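Local coordinates for protein 4-amino-4-deoxy-L-arabinose transferase or related glycosyltransferases of PMT family (Cupriavidus metallidurans, PDB 5EZM) that probably transfers 4-amino-4-deoxy-L-arabinose from a polyprenyl-phosphate carrier to lipid A, as a membrane-embedded glycosyltransferase of the GT-C fold, at residues V167-G178 and W191-A202; G142-M150 and L291-W299. One frame throughout, in Å; residues are numbered along the deposited sequence.

Contact 1 (V167-G178 and W191-A202); sequences VMSCVLAFMLMG and WMVACWAAMGVA. With DSL (mono-trans, octa-cis decaprenyl-phosphate), chain C; MPG ([(Z)-octadec-9-enyl] (2R)-2,3-bis(oxidanyl)propanoate), chain S.
F174 and A198 interlock as knobs into holes where helices 160-178 and 185-206 run antiparallel, their local axes 8.0 Å apart at closest. The F174 ring settles among W191, A194, C195 and A198; its CD1 comes 3.5 Å from W191 CZ3, the ring planes inclined at 39°. A198 CB enters the hollow of V167, C170, V171 and F174, reaching V171 CG2 at 3.6 Å. At the far end the V167 and V201 side chains cross at about a right angle, CG1 to CG1 3.7 Å. M177 covers one face of the W191 indole: CB lies 3.5 Å from the centroid of the five-membered ring, a CH-pi contact, the bend at chi2 (-67°) sets SD above the six-membered ring at a distance, a Met-aromatic contact, and the bend at chi3 brings CE back to W191 CZ2. With only an alanine at W191, M177 would probably lose the ring face beneath it and F174 its neighbour, opening a gap towards MPG.

Outside this tight seam, the oleyl chain of MPG runs along the opposite indole face and A194, while M175 CB touches DSL C23 and M199 CE DSL C27. Mostly carbon, sulfur and ring surfaces meet here, as suits a helix pair in the membrane.

Contact 2 (G142-M150 and L291-W299); sequences GLALLAAPM and LVIGGFLPW. With MPG ([(Z)-octadec-9-enyl] (2R)-2,3-bis(oxidanyl)propanoate), chain L; MPG ([(Z)-octadec-9-enyl] (2R)-2,3-bis(oxidanyl)propanoate), chain B.
W299 and A144 are joined by one of two hydrogen bonds across this contact. The indole NE1 donates to A144 O at 3.0 Å, with an N-H...O angle of 153°, from a position tilted out of the carbonyl plane. A144 O also takes the helical bond from A148 N, so two donors hold it, and the indole bond links W299 to the last turns of helix 135-147. The second bond is backbone to backbone: M150 N donates to G295 O at 3.0 Å, in the carbonyl plane and on a lone pair. P149, with no N-H, begins helix 149-155, and G295 thereby satisfies an amide in that helix's first turn.

Apolar contacts fill in around these bonds. A144 CB covers one face of the W299 indole near its rim, and A147 CB lies 3.7 Å from W299 CZ2. The two proline rings approach through their CD atoms, P149 CD 3.5 Å from P298 CD, and A148 CB approaches F296 CD1 at 3.8 Å. Apart from these pairs, M150 leaves with CG anti to the backbone N (chi1 176°), then bends at chi3 so that CE lies against the L291 carbonyl.

Lipid borders both ends: MPG tails touch L143 CD2 at one and M150 CE at the other. Helix 435-456 closes over the junction, Y442 bonding P298 O and meeting the W299 ring, while A144 and F296 pack on helix 352-365.

Both contacts are buried, yet both border bound lipid, as expected for the transmembrane part of this protein. Contact 1 pairs two long helices close in sequence and relies on regular side-chain interlocking; contact 2 brings together segments some 140 residues apart, where helices break at prolines and glycines, and one of its two hydrogen bonds joins backbone groups at those breaks, the other an indole N-H to a helical carbonyl. They share no helix, although helix 149-155 of contact 2 is followed directly by helix 160-178 of contact 1, which lies within the loop that contact 2 closes. Their centres are 23 Å apart. Of the two, only contact 1 touches the bound decaprenyl phosphate.

Contact 1 (V167-G178 and W191-A202)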
loop_
_atom_site.group_PDB
_atom_site.type_symbol
_atom_site.label_atom_id
_atom_site.label_comp_id
_atom_site.label_asym_id
_atom_site.label_seq_id
_atom_site.Cartn_x
_atom_site.Cartn_y
_atom_site.Cartn_z
ATOM N N VAL A 167 -0.644 11.184 1.007
ATOM C CA VAL A 167 -1.310 12.444 0.688
ATOM C C VAL A 167 -2.169 12.912 1.860
ATOM O O VAL A 167 -2.244 14.114 2.151
ATOM C CB VAL A 167 -2.123 12.313 -0.614
ATOM C CG1 VAL A 167 -1.188 12.084 -1.785
ATOM C CG2 VAL A 167 -3.119 11.182 -0.514
ATOM N N MET A 168 -2.811 11.978 2.570
ATOM C CA MET A 168 -3.576 12.373 3.747
ATOM C C MET A 168 -2.661 12.817 4.879
ATOM O O MET A 168 -3.030 13.699 5.666
ATOM C CB MET A 168 -4.490 11.233 4.197
ATOM C CG MET A 168 -5.687 11.019 3.281
ATOM S SD MET A 168 -6.945 9.936 3.987
ATOM C CE MET A 168 -7.476 10.910 5.396
ATOM N N SER A 169 -1.464 12.231 4.973
ATOM C CA SER A 169 -0.469 12.757 5.898
ATOM C C SER A 169 -0.087 14.182 5.528
ATOM O O SER A 169 0.243 14.987 6.408
ATOM C CB SER A 169 0.769 11.861 5.920
ATOM O OG SER A 169 1.561 12.064 4.764
ATOM N N CYS A 170 -0.128 14.514 4.235
ATOM C CA CYS A 170 0.026 15.911 3.844
ATOM C C CYS A 170 -1.170 16.747 4.289
ATOM O O CYS A 170 -1.009 17.916 4.652
ATOM C CB CYS A 170 0.231 16.027 2.335
ATOM S SG CYS A 170 1.901 15.621 1.791
ATOM N N VAL A 171 -2.377 16.173 4.267
ATOM C CA VAL A 171 -3.543 16.896 4.778
ATOM C C VAL A 171 -3.334 17.268 6.242
ATOM O O VAL A 171 -3.458 18.437 6.635
ATOM C CB VAL A 171 -4.825 16.063 4.596
ATOM C CG1 VAL A 171 -6.031 16.829 5.116
ATOM C CG2 VAL A 171 -5.021 15.683 3.138
ATOM N N LEU A 172 -3.000 16.273 7.069
ATOM C CA LEU A 172 -2.809 16.519 8.495
ATOM C C LEU A 172 -1.654 17.480 8.741
ATOM O O LEU A 172 -1.802 18.475 9.461
ATOM C CB LEU A 172 -2.567 15.198 9.223
ATOM C CG LEU A 172 -2.208 15.333 10.703
ATOM C CD1 LEU A 172 -3.381 15.905 11.475
ATOM C CD2 LEU A 172 -1.773 13.998 11.285
ATOM N N ALA A 173 -0.491 17.201 8.146
ATOM C CA ALA A 173 0.690 18.022 8.402
ATOM C C ALA A 173 0.476 19.459 7.954
ATOM O O ALA A 173 0.853 20.399 8.663
ATOM C CB ALA A 173 1.910 17.424 7.706
ATOM N N PHE A 174 -0.127 19.656 6.779
ATOM C CA PHE A 174 -0.370 21.016 6.308
ATOM C C PHE A 174 -1.383 21.727 7.194
ATOM O O PHE A 174 -1.250 22.929 7.457
ATOM C CB PHE A 174 -0.839 21.002 4.853
ATOM C CG PHE A 174 0.195 20.491 3.885
ATOM C CD1 PHE A 174 1.534 20.435 4.241
ATOM C CD2 PHE A 174 -0.174 20.063 2.620
ATOM C CE1 PHE A 174 2.481 19.962 3.355
ATOM C CE2 PHE A 174 0.769 19.589 1.729
ATOM C CZ PHE A 174 2.098 19.538 2.096
ATOM N N MET A 175 -2.397 21.001 7.672
ATOM C CA MET A 175 -3.343 21.600 8.607
ATOM C C MET A 175 -2.646 22.043 9.888
ATOM O O MET A 175 -2.928 23.127 10.412
ATOM C CB MET A 175 -4.468 20.617 8.919
ATOM C CG MET A 175 -5.408 21.067 10.029
ATOM S SD MET A 175 -6.294 22.594 9.649
ATOM C CE MET A 175 -7.441 22.664 11.023
ATOM N N LEU A 176 -1.726 21.222 10.405
ATOM C CA LEU A 176 -1.009 21.608 11.618
ATOM C C LEU A 176 -0.088 22.795 11.365
ATOM O O LEU A 176 0.018 23.692 12.207
ATOM C CB LEU A 176 -0.218 20.422 12.168
ATOM C CG LEU A 176 -1.033 19.201 12.603
ATOM C CD1 LEU A 176 -0.135 18.153 13.246
ATOM C CD2 LEU A 176 -2.155 19.599 13.545
ATOM N N MET A 177 0.584 22.822 10.210
ATOM C CA MET A 177 1.459 23.946 9.887
ATOM C C MET A 177 0.669 25.242 9.767
ATOM O O MET A 177 1.133 26.303 10.203
ATOM C CB MET A 177 2.220 23.673 8.589
ATOM C CG MET A 177 3.193 22.504 8.642
ATOM S SD MET A 177 4.600 22.792 9.731
ATOM C CE MET A 177 5.325 24.256 8.993
ATOM N N GLY A 178 -0.528 25.175 9.179
ATOM C CA GLY A 178 -1.322 26.374 8.973
ATOM C C GLY A 178 -1.956 26.933 10.228
ATOM O O GLY A 178 -2.360 28.098 10.236
ATOM N N TRP A 191 -0.446 27.240 3.773
ATOM C CA TRP A 191 -0.604 25.894 4.308
ATOM C C TRP A 191 -2.044 25.415 4.207
ATOM O O TRP A 191 -2.285 24.206 4.126
ATOM C CB TRP A 191 -0.127 25.838 5.756
ATOM C CG TRP A 191 1.349 25.990 5.909
ATOM C CD1 TRP A 191 2.009 27.006 6.534
ATOM C CD2 TRP A 191 2.356 25.099 5.418
ATOM N NE1 TRP A 191 3.365 26.801 6.468
ATOM C CE2 TRP A 191 3.605 25.636 5.787
ATOM C CE3 TRP A 191 2.323 23.896 4.704
ATOM C CZ2 TRP A 191 4.810 25.014 5.467
ATOM C CZ3 TRP A 191 3.521 23.278 4.390
ATOM C CH2 TRP A 191 4.747 23.838 4.771
ATOM N N MET A 192 -3.010 26.337 4.208
ATOM C CA MET A 192 -4.402 25.920 4.090
ATOM C C MET A 192 -4.747 25.507 2.664
ATOM O O MET A 192 -5.401 24.477 2.459
ATOM C CB MET A 192 -5.333 27.030 4.574
ATOM C CG MET A 192 -5.568 26.990 6.072
ATOM S SD MET A 192 -5.899 25.309 6.649
ATOM C CE MET A 192 -4.451 25.006 7.657
ATOM N N VAL A 193 -4.318 26.286 1.666
ATOM C CA VAL A 193 -4.511 25.855 0.284
ATOM C C VAL A 193 -3.707 24.591 0.010
ATOM O O VAL A 193 -4.129 23.734 -0.775
ATOM C CB VAL A 193 -4.157 26.987 -0.705
ATOM C CG1 VAL A 193 -2.684 27.331 -0.641
ATOM C CG2 VAL A 193 -4.547 26.597 -2.124
ATOM N N ALA A 194 -2.551 24.440 0.662
ATOM C CA ALA A 194 -1.810 23.189 0.550
ATOM C C ALA A 194 -2.612 22.030 1.126
ATOM O O ALA A 194 -2.611 20.922 0.574
ATOM C CB ALA A 194 -0.460 23.317 1.254
ATOM N N CYS A 195 -3.316 22.276 2.232
ATOM C CA CYS A 195 -4.134 21.239 2.850
ATOM C C CYS A 195 -5.284 20.832 1.937
ATOM O O CYS A 195 -5.471 19.643 1.649
ATOM C CB CYS A 195 -4.656 21.735 4.199
ATOM S SG CYS A 195 -5.777 20.612 5.044
ATOM N N TRP A 196 -6.060 21.813 1.464
ATOM C CA TRP A 196 -7.173 21.512 0.568
ATOM C C TRP A 196 -6.691 20.833 -0.707
ATOM O O TRP A 196 -7.340 19.908 -1.211
ATOM C CB TRP A 196 -7.940 22.789 0.237
ATOM C CG TRP A 196 -8.790 23.272 1.361
ATOM C CD1 TRP A 196 -8.438 24.163 2.334
ATOM C CD2 TRP A 196 -10.145 22.900 1.629
ATOM N NE1 TRP A 196 -9.490 24.366 3.193
ATOM C CE2 TRP A 196 -10.551 23.602 2.783
ATOM C CE3 TRP A 196 -11.057 22.040 1.007
ATOM C CZ2 TRP A 196 -11.824 23.468 3.328
ATOM C CZ3 TRP A 196 -12.321 21.910 1.550
ATOM C CH2 TRP A 196 -12.694 22.621 2.698
ATOM N N ALA A 197 -5.555 21.282 -1.244
ATOM C CA ALA A 197 -4.982 20.634 -2.418
ATOM C C ALA A 197 -4.657 19.174 -2.134
ATOM O O ALA A 197 -4.959 18.292 -2.948
ATOM C CB ALA A 197 -3.731 21.387 -2.871
ATOM N N ALA A 198 -4.046 18.901 -0.976
ATOM C CA ALA A 198 -3.760 17.520 -0.602
ATOM C C ALA A 198 -5.040 16.700 -0.514
ATOM O O ALA A 198 -5.074 15.541 -0.946
ATOM C CB ALA A 198 -2.997 17.479 0.723
ATOM N N MET A 199 -6.109 17.283 0.036
ATOM C CA MET A 199 -7.393 16.587 0.056
ATOM C C MET A 199 -7.877 16.289 -1.356
ATOM O O MET A 199 -8.441 15.218 -1.615
ATOM C CB MET A 199 -8.433 17.406 0.821
ATOM C CG MET A 199 -8.338 17.252 2.331
ATOM S SD MET A 199 -9.705 18.025 3.214
ATOM C CE MET A 199 -9.321 19.756 2.963
ATOM N N GLY A 200 -7.656 17.222 -2.284
ATOM C CA GLY A 200 -8.018 16.969 -3.669
ATOM C C GLY A 200 -7.265 15.791 -4.259
ATOM O O GLY A 200 -7.861 14.899 -4.875
ATOM N N VAL A 201 -5.942 15.769 -4.073
ATOM C CA VAL A 201 -5.146 14.642 -4.551
ATOM C C VAL A 201 -5.643 13.340 -3.932
ATOM O O VAL A 201 -5.720 12.304 -4.604
ATOM C CB VAL A 201 -3.654 14.876 -4.255
ATOM C CG1 VAL A 201 -2.827 13.694 -4.738
ATOM C CG2 VAL A 201 -3.175 16.170 -4.897
ATOM N N ALA A 202 -6.000 13.378 -2.644
ATOM C CA ALA A 202 -6.493 12.177 -1.978
ATOM C C ALA A 202 -7.793 11.694 -2.608
ATOM O O ALA A 202 -7.994 10.486 -2.792
ATOM C CB ALA A 202 -6.683 12.441 -0.484
HETATM C C21 DSL C . -8.026 17.087 10.687
HETATM C C22 DSL C . -7.749 17.833 9.394
HETATM C C23 DSL C . -6.397 17.685 8.706
HETATM C C24 DSL C . -8.697 18.620 8.862
HETATM C C25 DSL C . -8.426 19.384 7.540
HETATM C C26 DSL C . -9.669 19.221 6.623
HETATM C C27 DSL C . -10.223 20.631 6.226
HETATM C C28 DSL C . -9.277 21.856 6.218
HETATM C C29 DSL C . -11.521 20.775 5.893
HETATM C C30 DSL C . -12.466 19.545 5.899
HETATM C C31 DSL C . -13.937 20.000 6.181
HETATM C C32 DSL C . -14.895 19.428 5.076
HETATM C C33 DSL C . -15.004 20.128 3.708
HETATM C C34 DSL C . -15.638 18.324 5.331
HETATM C C2 MPG S . 1.073 16.860 -2.386
HETATM C C3 MPG S . -0.333 17.451 -2.431
HETATM C C4 MPG S . -0.361 18.970 -2.537
HETATM C C5 MPG S . 1.041 19.602 -2.526
HETATM C C6 MPG S . 1.006 21.096 -2.172
HETATM C C7 MPG S . 2.300 21.576 -1.484
HETATM C C8 MPG S . 2.327 23.117 -1.341
HETATM C C9 MPG S . 3.287 23.622 -0.235
HETATM C C10 MPG S . 2.996 25.108 0.123
HETATM C C11 MPG S . 4.057 25.730 1.056
HETATM C C12 MPG S . 3.577 27.092 1.662
HETATM C C13 MPG S . 4.607 27.696 2.637
HETATM C C14 MPG S . 4.030 28.913 3.423
HETATM C C1 MPG S . 1.074 15.336 -2.534
#

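Contact 2 (G142-M150 and L291-W299)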
loop_
_atom_site.group_PDB
_atom_site.type_symbol
_atom_site.label_atom_id
_atom_site.label_comp_id
_atom_site.label_asym_id
_atom_site.label_seq_id
_atom_site.Cartn_x
_atom_site.Cartn_y
_atom_site.Cartn_z
ATOM N N GLY A 142 10.447 10.941 12.852
ATOM C CA GLY A 142 11.025 10.251 11.709
ATOM C C GLY A 142 11.445 8.832 12.044
ATOM O O GLY A 142 11.144 7.889 11.307
ATOM N N LEU A 143 12.141 8.661 13.172
ATOM C CA LEU A 143 12.521 7.321 13.612
ATOM C C LEU A 143 11.293 6.452 13.850
ATOM O O LEU A 143 11.271 5.273 13.471
ATOM C CB LEU A 143 13.364 7.412 14.881
ATOM C CG LEU A 143 14.623 8.264 14.741
ATOM C CD1 LEU A 143 15.252 8.523 16.095
ATOM C CD2 LEU A 143 15.604 7.582 13.812
ATOM N N ALA A 144 10.260 7.024 14.470
ATOM C CA ALA A 144 9.034 6.280 14.740
ATOM C C ALA A 144 8.420 5.746 13.452
ATOM O O ALA A 144 8.145 4.546 13.333
ATOM C CB ALA A 144 8.041 7.168 15.485
ATOM N N LEU A 145 8.197 6.627 12.474
ATOM C CA LEU A 145 7.600 6.185 11.218
ATOM C C LEU A 145 8.510 5.219 10.471
ATOM O O LEU A 145 8.019 4.311 9.788
ATOM C CB LEU A 145 7.260 7.395 10.349
ATOM C CG LEU A 145 6.197 8.319 10.945
ATOM C CD1 LEU A 145 5.950 9.504 10.035
ATOM C CD2 LEU A 145 4.905 7.556 11.185
ATOM N N LEU A 146 9.830 5.383 10.594
ATOM C CA LEU A 146 10.747 4.465 9.929
ATOM C C LEU A 146 10.626 3.059 10.505
ATOM O O LEU A 146 10.535 2.078 9.758
ATOM C CB LEU A 146 12.183 4.977 10.050
ATOM C CG LEU A 146 13.258 4.120 9.374
ATOM C CD1 LEU A 146 13.081 4.115 7.862
ATOM C CD2 LEU A 146 14.652 4.597 9.750
ATOM N N ALA A 147 10.609 2.942 11.835
ATOM C CA ALA A 147 10.566 1.632 12.476
ATOM C C ALA A 147 9.187 0.992 12.433
ATOM O O ALA A 147 9.087 -0.233 12.572
ATOM C CB ALA A 147 11.024 1.738 13.931
ATOM N N ALA A 148 8.132 1.780 12.263
ATOM C CA ALA A 148 6.778 1.244 12.248
ATOM C C ALA A 148 6.622 0.281 11.077
ATOM O O ALA A 148 6.725 0.709 9.916
ATOM C CB ALA A 148 5.749 2.366 12.156
ATOM N N PRO A 149 6.384 -1.009 11.326
ATOM C CA PRO A 149 6.321 -1.969 10.214
ATOM C C PRO A 149 5.176 -1.710 9.256
ATOM O O PRO A 149 5.306 -2.021 8.068
ATOM C CB PRO A 149 6.164 -3.316 10.928
ATOM C CG PRO A 149 5.517 -2.973 12.214
ATOM C CD PRO A 149 6.103 -1.651 12.619
ATOM N N MET A 150 4.056 -1.158 9.725
ATOM C CA MET A 150 2.963 -0.862 8.804
ATOM C C MET A 150 3.360 0.219 7.806
ATOM O O MET A 150 3.035 0.121 6.615
ATOM C CB MET A 150 1.712 -0.455 9.580
ATOM C CG MET A 150 0.541 -0.043 8.706
ATOM S SD MET A 150 -1.045 -0.125 9.571
ATOM C CE MET A 150 -1.421 -1.868 9.416
ATOM N N LEU A 291 -4.095 -5.295 13.885
ATOM C CA LEU A 291 -3.428 -4.613 12.781
ATOM C C LEU A 291 -2.723 -3.352 13.263
ATOM O O LEU A 291 -1.577 -3.092 12.886
ATOM C CB LEU A 291 -4.431 -4.277 11.680
ATOM C CG LEU A 291 -4.820 -5.433 10.763
ATOM C CD1 LEU A 291 -5.986 -5.028 9.885
ATOM C CD2 LEU A 291 -3.637 -5.847 9.916
ATOM N N VAL A 292 -3.392 -2.553 14.096
ATOM C CA VAL A 292 -2.759 -1.332 14.582
ATOM C C VAL A 292 -1.649 -1.669 15.570
ATOM O O VAL A 292 -0.598 -1.015 15.585
ATOM C CB VAL A 292 -3.806 -0.370 15.184
ATOM C CG1 VAL A 292 -4.383 -0.903 16.488
ATOM C CG2 VAL A 292 -3.200 1.015 15.399
ATOM N N ILE A 293 -1.842 -2.707 16.391
ATOM C CA ILE A 293 -0.821 -3.059 17.376
ATOM C C ILE A 293 0.406 -3.651 16.687
ATOM O O ILE A 293 1.547 -3.273 16.977
ATOM C CB ILE A 293 -1.399 -4.015 18.436
ATOM C CG1 ILE A 293 -2.501 -3.319 19.233
ATOM C CG2 ILE A 293 -0.304 -4.500 19.374
ATOM C CD1 ILE A 293 -3.125 -4.190 20.291
ATOM N N GLY A 294 0.193 -4.583 15.759
ATOM C CA GLY A 294 1.314 -5.158 15.039
ATOM C C GLY A 294 1.989 -4.175 14.104
ATOM O O GLY A 294 3.208 -4.222 13.922
ATOM N N GLY A 295 1.215 -3.273 13.502
ATOM C CA GLY A 295 1.758 -2.297 12.580
ATOM C C GLY A 295 2.495 -1.153 13.232
ATOM O O GLY A 295 3.178 -0.394 12.539
ATOM N N PHE A 296 2.360 -1.010 14.547
ATOM C CA PHE A 296 3.109 -0.038 15.331
ATOM C C PHE A 296 3.875 -0.741 16.448
ATOM O O PHE A 296 4.047 -0.193 17.539
ATOM C CB PHE A 296 2.170 1.026 15.898
ATOM C CG PHE A 296 2.786 2.390 16.002
ATOM C CD1 PHE A 296 3.191 3.071 14.864
ATOM C CD2 PHE A 296 2.938 3.006 17.235
ATOM C CE1 PHE A 296 3.752 4.332 14.954
ATOM C CE2 PHE A 296 3.493 4.268 17.330
ATOM C CZ PHE A 296 3.903 4.932 16.186
ATOM N N LEU A 297 4.342 -1.961 16.170
ATOM C CA LEU A 297 4.813 -2.851 17.230
ATOM C C LEU A 297 6.015 -2.312 17.998
ATOM O O LEU A 297 5.980 -2.338 19.240
ATOM C CB LEU A 297 5.102 -4.236 16.641
ATOM C CG LEU A 297 5.474 -5.339 17.633
ATOM C CD1 LEU A 297 4.353 -5.566 18.635
ATOM C CD2 LEU A 297 5.794 -6.619 16.890
ATOM N N PRO A 298 7.090 -1.826 17.363
ATOM C CA PRO A 298 8.240 -1.344 18.149
ATOM C C PRO A 298 7.912 -0.202 19.102
ATOM O O PRO A 298 8.753 0.128 19.949
ATOM C CB PRO A 298 9.247 -0.903 17.074
ATOM C CG PRO A 298 8.455 -0.751 15.827
ATOM C CD PRO A 298 7.378 -1.778 15.919
ATOM N N TRP A 299 6.726 0.400 19.007
ATOM C CA TRP A 299 6.317 1.458 19.921
ATOM C C TRP A 299 5.114 1.064 20.767
ATOM O O TRP A 299 4.565 1.915 21.482
ATOM C CB TRP A 299 6.017 2.745 19.145
ATOM C CG TRP A 299 7.027 3.054 18.072
ATOM C CD1 TRP A 299 6.810 3.082 16.723
ATOM C CD2 TRP A 299 8.414 3.367 18.259
ATOM N NE1 TRP A 299 7.971 3.399 16.062
ATOM C CE2 TRP A 299 8.971 3.578 16.980
ATOM C CE3 TRP A 299 9.238 3.494 19.383
ATOM C CZ2 TRP A 299 10.316 3.904 16.795
ATOM C CZ3 TRP A 299 10.571 3.818 19.196
ATOM C CH2 TRP A 299 11.096 4.022 17.912
HETATM C C5 MPG L . 4.891 -9.422 14.724
HETATM C C6 MPG L . 3.996 -9.265 13.483
HETATM C C7 MPG L . 4.187 -7.917 12.755
HETATM C C8 MPG L . 2.970 -7.580 11.858
HETATM C C9 MPG L . 3.162 -6.305 11.001
HETATM C C10 MPG L . 1.844 -5.869 10.301
HETATM C C11 MPG L . 2.106 -5.038 9.030
HETATM C C12 MPG L . 0.774 -4.586 8.339
HETATM C C13 MPG L . 1.025 -3.836 7.014
HETATM C C14 MPG L . -0.274 -3.672 6.163
HETATM C C15 MPG L . 0.024 -3.178 4.712
HETATM C C16 MPG L . -1.238 -2.614 4.001
HETATM C C2 MPG B . 22.561 11.189 17.851
HETATM C C3 MPG B . 22.177 11.381 16.388
HETATM C C4 MPG B . 21.238 10.296 15.878
HETATM C C5 MPG B . 20.854 10.496 14.402
HETATM C C6 MPG B . 19.387 10.127 14.121
HETATM C C7 MPG B . 18.791 10.888 12.920
HETATM C C8 MPG B . 17.263 10.670 12.810
HETATM C C9 MPG B . 16.678 11.035 11.423
HETATM C C10 MPG B . 15.432 10.174 11.074
HETATM C C11 MPG B . 15.056 10.246 9.577
HETATM C C12 MPG B . 14.386 8.931 9.041
HETATM C C13 MPG B . 14.106 8.997 7.524
HETATM C C14 MPG B . 14.102 7.593 6.841
HETATM C C1 MPG B . 23.237 12.427 18.448
#